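Local structure of succinate-acetate/proton symporter SatP (Escherichia coli K-12, 5ZUG) at residues Leu105-Phe116 and Phe130-Ala141. The protein forms a hexameric acetate channel in the bacterial membrane and probably moves acetate and succinate together with protons. Sequence-based numbering, arbitrary orientation.
With BNG (nonyl beta-D-glucopyranoside), chain G.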
ATOM      1  N   LEU A 105     -11.290 -25.842   3.417  1.00 81.75           N
ATOM      2  CA  LEU A 105     -10.057 -26.576   3.116  1.00 90.05           C
ATOM      3  C   LEU A 105     -10.265 -27.615   2.009  1.00 92.32           C
ATOM      4  O   LEU A 105      -9.310 -27.982   1.312  1.00 87.07           O
ATOM      5  CB  LEU A 105      -9.491 -27.255   4.363  1.00 87.24           C
ATOM      6  CG  LEU A 105      -9.014 -26.338   5.480  1.00 86.43           C
ATOM      7  CD1 LEU A 105      -8.945 -27.107   6.797  1.00 89.99           C
ATOM      8  CD2 LEU A 105      -7.691 -25.725   5.112  1.00 85.53           C
ATOM      9  N   GLY A 106     -11.493 -28.110   1.839  1.00 94.18           N
ATOM     10  CA  GLY A 106     -11.748 -29.052   0.760  1.00 90.11           C
ATOM     11  C   GLY A 106     -11.673 -28.397  -0.605  1.00 86.34           C
ATOM     12  O   GLY A 106     -11.093 -28.965  -1.535  1.00 88.81           O
ATOM     13  N   LEU A 107     -12.239 -27.190  -0.745  1.00 81.90           N
ATOM     14  CA  LEU A 107     -12.069 -26.415  -1.976  1.00 84.60           C
ATOM     15  C   LEU A 107     -10.597 -26.123  -2.277  1.00 88.75           C
ATOM     16  O   LEU A 107     -10.169 -26.219  -3.431  1.00 85.03           O
ATOM     17  CB  LEU A 107     -12.857 -25.103  -1.902  1.00 90.67           C
ATOM     18  CG  LEU A 107     -14.282 -25.002  -2.435  1.00 93.20           C
ATOM     19  CD1 LEU A 107     -14.940 -23.731  -1.987  1.00 93.56           C
ATOM     20  CD2 LEU A 107     -14.209 -24.988  -3.951  1.00 94.59           C
ATOM     21  N   TRP A 108      -9.809 -25.729  -1.265  1.00 88.21           N
ATOM     22  CA  TRP A 108      -8.384 -25.515  -1.519  1.00 87.77           C
ATOM     23  C   TRP A 108      -7.718 -26.825  -1.934  1.00 94.11           C
ATOM     24  O   TRP A 108      -6.744 -26.826  -2.698  1.00 88.28           O
ATOM     25  CB  TRP A 108      -7.696 -24.890  -0.291  1.00 84.39           C
ATOM     26  CG  TRP A 108      -8.030 -23.401  -0.095  1.00 85.69           C
ATOM     27  CD1 TRP A 108      -8.925 -22.872   0.794  1.00 81.95           C
ATOM     28  CD2 TRP A 108      -7.489 -22.286  -0.817  1.00 79.97           C
ATOM     29  NE1 TRP A 108      -8.967 -21.507   0.676  1.00 73.99           N
ATOM     30  CE2 TRP A 108      -8.103 -21.119  -0.310  1.00 77.08           C
ATOM     31  CE3 TRP A 108      -6.541 -22.158  -1.843  1.00 82.39           C
ATOM     32  CZ2 TRP A 108      -7.798 -19.834  -0.793  1.00 78.24           C
ATOM     33  CZ3 TRP A 108      -6.241 -20.885  -2.320  1.00 74.28           C
ATOM     34  CH2 TRP A 108      -6.867 -19.741  -1.797  1.00 74.31           C
ATOM     35  N   GLY A 109      -8.245 -27.953  -1.448  1.00 95.85           N
ATOM     36  CA  GLY A 109      -7.800 -29.252  -1.933  1.00 92.02           C
ATOM     37  C   GLY A 109      -8.110 -29.503  -3.403  1.00 94.24           C
ATOM     38  O   GLY A 109      -7.300 -30.102  -4.116  1.00 97.17           O
ATOM     39  N   VAL A 110      -9.319 -29.130  -3.864  1.00 92.18           N
ATOM     40  CA  VAL A 110      -9.625 -29.347  -5.284  1.00 91.62           C
ATOM     41  C   VAL A 110      -8.798 -28.405  -6.160  1.00 92.63           C
ATOM     42  O   VAL A 110      -8.294 -28.817  -7.210  1.00 97.77           O
ATOM     43  CB  VAL A 110     -11.142 -29.250  -5.584  1.00 85.93           C
ATOM     44  CG1 VAL A 110     -11.414 -29.358  -7.078  1.00 82.93           C
ATOM     45  CG2 VAL A 110     -11.973 -30.258  -4.803  1.00 88.14           C
ATOM     46  N   PHE A 111      -8.613 -27.140  -5.733  1.00 96.10           N
ATOM     47  CA  PHE A 111      -7.709 -26.236  -6.452  1.00 89.36           C
ATOM     48  C   PHE A 111      -6.321 -26.838  -6.568  1.00 90.04           C
ATOM     49  O   PHE A 111      -5.720 -26.827  -7.643  1.00 93.42           O
ATOM     50  CB  PHE A 111      -7.613 -24.869  -5.771  1.00 89.19           C
ATOM     51  CG  PHE A 111      -6.465 -24.019  -6.293  1.00 92.63           C
ATOM     52  CD1 PHE A 111      -6.518 -23.438  -7.572  1.00 88.35           C
ATOM     53  CD2 PHE A 111      -5.316 -23.836  -5.525  1.00 83.41           C
ATOM     54  CE1 PHE A 111      -5.462 -22.670  -8.067  1.00 74.98           C
ATOM     55  CE2 PHE A 111      -4.245 -23.082  -6.016  1.00 85.19           C
ATOM     56  CZ  PHE A 111      -4.322 -22.492  -7.298  1.00 87.09           C
ATOM     57  N   THR A 112      -5.797 -27.377  -5.461  1.00 88.58           N
ATOM     58  CA  THR A 112      -4.473 -28.000  -5.470  1.00 91.12           C
ATOM     59  C   THR A 112      -4.430 -29.234  -6.364  1.00 98.49           C
ATOM     60  O   THR A 112      -3.413 -29.503  -7.009  1.00105.91           O
ATOM     61  CB  THR A 112      -4.062 -28.364  -4.043  1.00 93.11           C
ATOM     62  OG1 THR A 112      -4.152 -27.201  -3.212  1.00 91.14           O
ATOM     63  CG2 THR A 112      -2.654 -28.917  -3.991  1.00 84.91           C
ATOM     64  N   LEU A 113      -5.527 -29.996  -6.419  1.00102.62           N
ATOM     65  CA  LEU A 113      -5.568 -31.218  -7.225  1.00110.01           C
ATOM     66  C   LEU A 113      -5.347 -30.934  -8.708  1.00105.59           C
ATOM     67  O   LEU A 113      -4.531 -31.593  -9.360  1.00108.78           O
ATOM     68  CB  LEU A 113      -6.901 -31.931  -7.012  1.00105.49           C
ATOM     69  CG  LEU A 113      -7.189 -33.150  -7.890  1.00111.83           C
ATOM     70  CD1 LEU A 113      -6.270 -34.315  -7.576  1.00117.35           C
ATOM     71  CD2 LEU A 113      -8.645 -33.542  -7.707  1.00112.32           C
ATOM     72  N   PHE A 114      -6.096 -29.980  -9.268  1.00105.27           N
ATOM     73  CA  PHE A 114      -5.893 -29.596 -10.660  1.00103.02           C
ATOM     74  C   PHE A 114      -4.485 -29.078 -10.872  1.00105.29           C
ATOM     75  O   PHE A 114      -3.812 -29.447 -11.840  1.00108.48           O
ATOM     76  CB  PHE A 114      -6.894 -28.519 -11.058  1.00110.01           C
ATOM     77  CG  PHE A 114      -8.273 -29.037 -11.320  1.00118.00           C
ATOM     78  CD1 PHE A 114      -8.606 -29.582 -12.554  1.00116.10           C
ATOM     79  CD2 PHE A 114      -9.246 -28.975 -10.326  1.00114.14           C
ATOM     80  CE1 PHE A 114      -9.889 -30.061 -12.788  1.00120.32           C
ATOM     81  CE2 PHE A 114     -10.525 -29.454 -10.552  1.00111.67           C
ATOM     82  CZ  PHE A 114     -10.850 -29.996 -11.785  1.00120.01           C
ATOM     83  N   MET A 115      -4.020 -28.221  -9.967  1.00105.15           N
ATOM     84  CA  MET A 115      -2.691 -27.655 -10.101  1.00 99.79           C
ATOM     85  C   MET A 115      -1.617 -28.726 -10.058  1.00102.95           C
ATOM     86  O   MET A 115      -0.524 -28.507 -10.584  1.00103.55           O
ATOM     87  CB  MET A 115      -2.458 -26.616  -9.005  1.00 95.92           C
ATOM     88  CG  MET A 115      -3.395 -25.436  -9.041  1.00 88.23           C
ATOM     89  SD  MET A 115      -3.155 -24.435 -10.514  1.00 87.70           S
ATOM     90  CE  MET A 115      -1.619 -23.596 -10.120  1.00 79.26           C
ATOM     91  N   PHE A 116      -1.915 -29.882  -9.462  1.00102.39           N
ATOM     92  CA  PHE A 116      -0.983 -31.007  -9.499  1.00111.31           C
ATOM     93  C   PHE A 116      -0.763 -31.500 -10.927  1.00115.38           C
ATOM     94  O   PHE A 116       0.370 -31.787 -11.322  1.00119.60           O
ATOM     95  CB  PHE A 116      -1.482 -32.143  -8.601  1.00105.53           C
ATOM     96  CG  PHE A 116      -0.770 -33.459  -8.820  1.00106.91           C
ATOM     97  CD1 PHE A 116       0.512 -33.667  -8.332  1.00104.80           C
ATOM     98  CD2 PHE A 116      -1.399 -34.500  -9.497  1.00107.61           C
ATOM     99  CE1 PHE A 116       1.161 -34.877  -8.528  1.00 99.71           C
ATOM    100  CE2 PHE A 116      -0.761 -35.712  -9.689  1.00107.10           C
ATOM    101  CZ  PHE A 116       0.520 -35.903  -9.202  1.00 95.96           C
ATOM    102  N   PHE A 130       2.939 -30.663  -4.538  1.00 88.78           N
ATOM    103  CA  PHE A 130       1.533 -30.558  -4.900  1.00 89.12           C
ATOM    104  C   PHE A 130       0.762 -31.846  -4.613  1.00 94.69           C
ATOM    105  O   PHE A 130      -0.433 -31.783  -4.304  1.00 99.43           O
ATOM    106  CB  PHE A 130       1.379 -30.158  -6.366  1.00 89.31           C
ATOM    107  CG  PHE A 130       1.367 -28.665  -6.592  1.00 87.86           C
ATOM    108  CD1 PHE A 130       2.570 -27.963  -6.699  1.00 81.29           C
ATOM    109  CD2 PHE A 130       0.166 -27.957  -6.654  1.00 82.57           C
ATOM    110  CE1 PHE A 130       2.584 -26.595  -6.915  1.00 78.95           C
ATOM    111  CE2 PHE A 130       0.161 -26.583  -6.859  1.00 80.19           C
ATOM    112  CZ  PHE A 130       1.374 -25.895  -6.998  1.00 81.27           C
ATOM    113  N   PHE A 131       1.397 -33.021  -4.708  1.00 99.25           N
ATOM    114  CA  PHE A 131       0.693 -34.245  -4.321  1.00 95.32           C
ATOM    115  C   PHE A 131       0.400 -34.260  -2.824  1.00 92.02           C
ATOM    116  O   PHE A 131      -0.747 -34.443  -2.409  1.00 93.44           O
ATOM    117  CB  PHE A 131       1.498 -35.493  -4.699  1.00 94.75           C
ATOM    118  CG  PHE A 131       0.796 -36.780  -4.352  1.00 93.32           C
ATOM    119  CD1 PHE A 131      -0.245 -37.253  -5.134  1.00 96.42           C
ATOM    120  CD2 PHE A 131       1.130 -37.476  -3.197  1.00 98.62           C
ATOM    121  CE1 PHE A 131      -0.915 -38.426  -4.791  1.00101.26           C
ATOM    122  CE2 PHE A 131       0.465 -38.646  -2.845  1.00 98.89           C
ATOM    123  CZ  PHE A 131      -0.557 -39.123  -3.643  1.00103.20           C
ATOM    124  N   SER A 132       1.432 -34.059  -2.001  1.00 88.48           N
ATOM    125  CA  SER A 132       1.271 -34.094  -0.552  1.00 89.20           C
ATOM    126  C   SER A 132       0.356 -32.982  -0.039  1.00 95.81           C
ATOM    127  O   SER A 132      -0.369 -33.185   0.947  1.00 94.00           O
ATOM    128  CB  SER A 132       2.640 -34.024   0.109  1.00 87.81           C
ATOM    129  OG  SER A 132       3.350 -32.890  -0.349  1.00 96.70           O
ATOM    130  N   LEU A 133       0.384 -31.804  -0.676  1.00 93.76           N
ATOM    131  CA  LEU A 133      -0.542 -30.738  -0.299  1.00 89.19           C
ATOM    132  C   LEU A 133      -1.978 -31.125  -0.615  1.00 92.02           C
ATOM    133  O   LEU A 133      -2.895 -30.775   0.137  1.00 93.53           O
ATOM    134  CB  LEU A 133      -0.175 -29.427  -0.995  1.00 91.15           C
ATOM    135  CG  LEU A 133      -0.969 -28.166  -0.616  1.00 91.76           C
ATOM    136  CD1 LEU A 133      -0.885 -27.863   0.868  1.00 71.93           C
ATOM    137  CD2 LEU A 133      -0.529 -26.956  -1.450  1.00 81.73           C
ATOM    138  N   THR A 134      -2.199 -31.835  -1.729  1.00 96.60           N
ATOM    139  CA  THR A 134      -3.538 -32.348  -2.025  1.00 95.70           C
ATOM    140  C   THR A 134      -3.994 -33.330  -0.955  1.00 95.15           C
ATOM    141  O   THR A 134      -5.147 -33.282  -0.504  1.00 97.48           O
ATOM    142  CB  THR A 134      -3.571 -33.005  -3.399  1.00 93.70           C
ATOM    143  OG1 THR A 134      -3.018 -32.104  -4.364  1.00107.42           O
ATOM    144  CG2 THR A 134      -4.994 -33.329  -3.779  1.00101.53           C
ATOM    145  N   VAL A 135      -3.104 -34.223  -0.522  1.00 93.42           N
ATOM    146  CA  VAL A 135      -3.470 -35.113   0.570  1.00 91.84           C
ATOM    147  C   VAL A 135      -3.667 -34.323   1.863  1.00 90.97           C
ATOM    148  O   VAL A 135      -4.598 -34.597   2.630  1.00 98.14           O
ATOM    149  CB  VAL A 135      -2.430 -36.231   0.739  1.00 89.89           C
ATOM    150  CG1 VAL A 135      -2.812 -37.072   1.928  1.00 97.68           C
ATOM    151  CG2 VAL A 135      -2.399 -37.082  -0.488  1.00 87.37           C
ATOM    152  N   LEU A 136      -2.810 -33.332   2.126  1.00 89.13           N
ATOM    153  CA  LEU A 136      -2.953 -32.513   3.334  1.00 90.47           C
ATOM    154  C   LEU A 136      -4.332 -31.876   3.411  1.00 90.01           C
ATOM    155  O   LEU A 136      -5.065 -32.075   4.389  1.00 90.65           O
ATOM    156  CB  LEU A 136      -1.869 -31.429   3.380  1.00 92.48           C
ATOM    157  CG  LEU A 136      -1.836 -30.428   4.548  1.00 85.26           C
ATOM    158  CD1 LEU A 136      -1.735 -31.164   5.848  1.00 84.52           C
ATOM    159  CD2 LEU A 136      -0.658 -29.446   4.425  1.00 80.82           C
ATOM    160  N   PHE A 137      -4.715 -31.122   2.374  1.00 89.15           N
ATOM    161  CA  PHE A 137      -6.030 -30.492   2.383  1.00 88.44           C
ATOM    162  C   PHE A 137      -7.134 -31.538   2.467  1.00 91.53           C
ATOM    163  O   PHE A 137      -8.111 -31.356   3.203  1.00 98.60           O
ATOM    164  CB  PHE A 137      -6.229 -29.618   1.146  1.00 90.67           C
ATOM    165  CG  PHE A 137      -5.660 -28.213   1.267  1.00 91.99           C
ATOM    166  CD1 PHE A 137      -6.086 -27.356   2.278  1.00 94.29           C
ATOM    167  CD2 PHE A 137      -4.749 -27.727   0.330  1.00 85.95           C
ATOM    168  CE1 PHE A 137      -5.582 -26.044   2.377  1.00 92.51           C
ATOM    169  CE2 PHE A 137      -4.246 -26.434   0.431  1.00 86.76           C
ATOM    170  CZ  PHE A 137      -4.674 -25.582   1.458  1.00 83.84           C
ATOM    171  N   ALA A 138      -6.976 -32.664   1.767  1.00 92.79           N
ATOM    172  CA  ALA A 138      -8.019 -33.690   1.780  1.00 91.41           C
ATOM    173  C   ALA A 138      -8.242 -34.230   3.187  1.00 95.66           C
ATOM    174  O   ALA A 138      -9.375 -34.228   3.690  1.00 92.49           O
ATOM    175  CB  ALA A 138      -7.654 -34.831   0.830  1.00 88.17           C
ATOM    176  N   LEU A 139      -7.158 -34.666   3.853  1.00 88.40           N
ATOM    177  CA  LEU A 139      -7.290 -35.210   5.199  1.00 88.47           C
ATOM    178  C   LEU A 139      -7.852 -34.179   6.175  1.00 89.54           C
ATOM    179  O   LEU A 139      -8.744 -34.491   6.962  1.00 92.63           O
ATOM    180  CB  LEU A 139      -5.945 -35.733   5.686  1.00 89.47           C
ATOM    181  CG  LEU A 139      -5.464 -37.016   4.996  1.00 95.56           C
ATOM    182  CD1 LEU A 139      -4.120 -37.468   5.544  1.00 92.35           C
ATOM    183  CD2 LEU A 139      -6.487 -38.127   5.097  1.00 89.18           C
ATOM    184  N   LEU A 140      -7.371 -32.939   6.119  1.00 94.65           N
ATOM    185  CA  LEU A 140      -7.879 -31.921   7.030  1.00 92.79           C
ATOM    186  C   LEU A 140      -9.340 -31.618   6.740  1.00 95.80           C
ATOM    187  O   LEU A 140     -10.109 -31.284   7.652  1.00 97.84           O
ATOM    188  CB  LEU A 140      -7.046 -30.648   6.928  1.00 94.06           C
ATOM    189  CG  LEU A 140      -5.628 -30.705   7.477  1.00 89.77           C
ATOM    190  CD1 LEU A 140      -4.877 -29.447   7.061  1.00 88.70           C
ATOM    191  CD2 LEU A 140      -5.668 -30.863   8.985  1.00 92.24           C
ATOM    192  N   ALA A 141      -9.732 -31.668   5.468  1.00 91.40           N
ATOM    193  CA  ALA A 141     -11.145 -31.494   5.158  1.00 97.46           C
ATOM    194  C   ALA A 141     -11.969 -32.625   5.770  1.00 99.48           C
ATOM    195  O   ALA A 141     -13.030 -32.382   6.360  1.00101.59           O
ATOM    196  CB  ALA A 141     -11.346 -31.413   3.643  1.00 92.30           C
TER
HETATM  197  C1  BNG G 201       8.584 -22.668 -11.545  1.00108.50           C
HETATM  198  C2  BNG G 201      10.033 -23.119 -11.552  1.00105.62           C
HETATM  199  C3  BNG G 201      10.603 -22.620 -12.792  1.00113.65           C
HETATM  200  C4  BNG G 201      10.088 -23.516 -13.849  1.00113.55           C
HETATM  201  C5  BNG G 201       8.567 -23.363 -13.988  1.00110.35           C
HETATM  202  C6  BNG G 201       7.845 -24.646 -13.880  1.00110.55           C
HETATM  203  C1' BNG G 201       6.597 -22.922 -10.536  1.00 97.28           C
HETATM  204  C2' BNG G 201       6.583 -22.773  -9.016  1.00 89.99           C
HETATM  205  C3' BNG G 201       5.148 -22.856  -8.519  1.00 81.93           C
HETATM  206  C4' BNG G 201       5.159 -23.575  -7.148  1.00 81.93           C
HETATM  207  C5' BNG G 201       4.065 -22.970  -6.270  1.00 81.93           C
HETATM  208  C6' BNG G 201       4.160 -23.792  -4.980  1.00 81.93           C
HETATM  209  C7' BNG G 201       3.582 -22.984  -3.825  1.00 81.93           C
HETATM  210  C8' BNG G 201       2.456 -23.843  -3.242  1.00 81.93           C
HETATM  211  C9' BNG G 201       3.051 -25.154  -2.742  1.00 81.93           C
HETATM  212  O1  BNG G 201       7.836 -23.494 -10.816  1.00107.21           O
HETATM  213  O2  BNG G 201      10.802 -22.599 -10.484  1.00 94.98           O
HETATM  214  O3  BNG G 201      12.041 -22.629 -12.775  1.00114.77           O
HETATM  215  O4  BNG G 201      10.782 -23.181 -15.044  1.00118.15           O
HETATM  216  O5  BNG G 201       7.909 -22.672 -12.879  1.00105.46           O
HETATM  217  O6  BNG G 201       6.906 -24.277 -12.924  1.00106.04           O
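Phe137 packs as a knob between Leu105, Trp108, Gly109 and Thr112, its CB 3.5 Å from Gly109 CA, where Gly109 CA and Phe137 CA are 4.8 Å apart. Trp108 CB lies over one face of the Phe137 ring, 3.6 Å from its centroid, in a CH-pi contact. The Leu105 side chain runs at about a right angle to that of Phe137 and sets CD2 at the ring edge, in plane, 3.5 Å from Phe137 CE1. In return, Thr112 enters a hole formed by Phe130, Leu133, Thr134 and Phe137. With OG1 beside its own backbone N (chi1 -54°), Thr112 OG1 hydrogen-bonds back to Trp108 O and is also hydrogen-bonded to Tyr74 OH, while CG2 faces the opposite helix. Thr134 OG1 likewise turns back, to Phe130 O (2.6 Å), and the two helices meet by van der Waals packing that includes threonine and backbone oxygens. Farther along, Met115 CB meets Phe130 CE2 at 3.4 Å, and Phe116 runs alongside Phe131, their ring planes oblique at 58°. Phe130 CE1 also touches C6' of the nonyl glucoside tail (3.8 Å), joining the interface to the detergent pocket. The arrangement is an antiparallel knobs-into-holes pairing of consecutive helices, 98-117 and 124-146, in the six-helix bundle of a GPR1/FUN34/yaaH family subunit.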